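Local atomic coordinates of chaperone SycD (Yersinia enterocolitica, PDB entry 2VGX), a protein that serves as a type III secretion chaperone for translocator proteins and probably modulates expression of the yop virulence operon. Residues B[8-11]-B[12-16]. Residues are numbered along the deposited sequence; the frame is centred on the assembly and turned at random.
Sequences GTIA and MLNEI
The short helix 7-14, near the N-terminus of the chain, offers a worked example of helical i to i+4 bonds alongside a side chain turned back on the backbone; the centre of this turn lies about 28 Å from the centre of the chain. G8 and M12 pair in the regular i to i+4 manner, M12 N giving its hydrogen to G8 O at 2.9 Å, and L13 N does the same to T9 O at 3.0 Å with a C=O...N angle of 160°. N14 N makes a weak bond to I10 O and a second bond, of i to i+3 type, to A11 O at 3.3 Å; the latter arrives above the carbonyl plane, 71° out of it, rather than on a lone pair.

Through residues 15-16 the chain leads on toward helix 18-33 of this tetratricopeptide-repeat chaperone, on whose D19 and T20 the M12 side chain rests. The N14 side chain folds back over the turn. With chi1 at -87° its amide returns to the backbone, where ND2 reaches I10 O at 3.1 Å in a weak, bent bond, so that this carbonyl receives two weak donors from a single residue. I10 runs alongside in the same direction: its CG2 branch, placed anti to the backbone N, brushes N14 ND2 at 3.4 Å. Elsewhere on the turn L13 CG lies 3.4 Å from T9 O, and on a separate side E15 CG comes equally near A11 O.

The other protein chain of the assembly covers part of the same helix, packing on I10 and L13, and one of its basic side chains is hydrogen-bonded to L13 O. Toward the start of the helix, T9 OG1 is hydrogen-bonded to L3 O and G6 N, tying the first turn to the preceding N-terminal loop.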
loop_
_atom_site.group_PDB
_atom_site.type_symbol
_atom_site.label_atom_id
_atom_site.label_comp_id
_atom_site.label_asym_id
_atom_site.label_seq_id
_atom_site.Cartn_x
_atom_site.Cartn_y
_atom_site.Cartn_z
ATOM N N GLY B 8 -10.428 15.418 12.160
ATOM C CA GLY B 8 -10.351 14.042 11.704
ATOM C C GLY B 8 -9.888 13.930 10.262
ATOM O O GLY B 8 -9.203 12.968 9.893
ATOM N N THR B 9 -10.295 14.890 9.443
ATOM C CA THR B 9 -9.889 14.938 8.023
ATOM C C THR B 9 -8.363 15.096 7.942
ATOM O O THR B 9 -7.673 14.341 7.244
ATOM C CB THR B 9 -10.596 16.103 7.268
ATOM O OG1 THR B 9 -12.025 16.057 7.500
ATOM C CG2 THR B 9 -10.313 16.050 5.728
ATOM N N ILE B 10 -7.818 16.081 8.643
ATOM C CA ILE B 10 -6.372 16.299 8.559
ATOM C C ILE B 10 -5.653 15.072 9.080
ATOM O O ILE B 10 -4.617 14.694 8.554
ATOM C CB ILE B 10 -5.894 17.572 9.338
ATOM C CG1 ILE B 10 -6.467 18.867 8.747
ATOM C CG2 ILE B 10 -4.381 17.678 9.320
ATOM C CD1 ILE B 10 -6.536 18.928 7.204
ATOM N N ALA B 11 -6.201 14.431 10.108
ATOM C CA ALA B 11 -5.536 13.265 10.669
ATOM C C ALA B 11 -5.543 12.112 9.684
ATOM O O ALA B 11 -4.570 11.380 9.588
ATOM C CB ALA B 11 -6.179 12.836 11.985
ATOM N N MET B 12 -6.638 11.965 8.949
ATOM C CA MET B 12 -6.777 10.874 8.000
ATOM C C MET B 12 -5.764 11.086 6.867
ATOM O O MET B 12 -5.210 10.121 6.365
ATOM C CB MET B 12 -8.222 10.793 7.490
ATOM C CG MET B 12 -8.483 9.820 6.360
ATOM S SD MET B 12 -8.506 8.088 6.867
ATOM C CE MET B 12 -8.143 7.295 5.313
ATOM N N LEU B 13 -5.512 12.341 6.484
ATOM C CA LEU B 13 -4.555 12.632 5.400
ATOM C C LEU B 13 -3.081 12.484 5.773
ATOM O O LEU B 13 -2.213 12.421 4.895
ATOM C CB LEU B 13 -4.806 14.009 4.771
ATOM C CG LEU B 13 -6.199 14.231 4.146
ATOM C CD1 LEU B 13 -6.308 15.608 3.519
ATOM C CD2 LEU B 13 -6.545 13.156 3.107
ATOM N N ASN B 14 -2.806 12.443 7.067
ATOM C CA ASN B 14 -1.434 12.384 7.587
ATOM C C ASN B 14 -0.991 11.037 8.142
ATOM O O ASN B 14 0.180 10.858 8.454
ATOM C CB ASN B 14 -1.283 13.430 8.690
ATOM C CG ASN B 14 -0.901 14.774 8.143
ATOM O OD1 ASN B 14 0.081 14.895 7.410
ATOM N ND2 ASN B 14 -1.671 15.794 8.485
ATOM N N GLU B 15 -1.918 10.101 8.275
ATOM C CA GLU B 15 -1.633 8.826 8.913
ATOM C C GLU B 15 -2.144 7.704 8.081
ATOM O O GLU B 15 -3.175 7.844 7.450
ATOM C CB GLU B 15 -2.364 8.714 10.268
ATOM C CG GLU B 15 -2.052 9.812 11.221
ATOM C CD GLU B 15 -2.543 9.547 12.633
ATOM O OE1 GLU B 15 -3.501 8.751 12.827
ATOM O OE2 GLU B 15 -1.943 10.150 13.554
ATOM N N ILE B 16 -1.417 6.585 8.099
ATOM C CA ILE B 16 -1.885 5.325 7.547
ATOM C C ILE B 16 -2.726 4.623 8.629
ATOM O O ILE B 16 -2.209 4.346 9.706
ATOM C CB ILE B 16 -0.690 4.420 7.223
ATOM C CG1 ILE B 16 0.374 5.149 6.368
ATOM C CG2 ILE B 16 -1.155 3.070 6.640
ATOM C CD1 ILE B 16 -0.039 5.429 5.020
#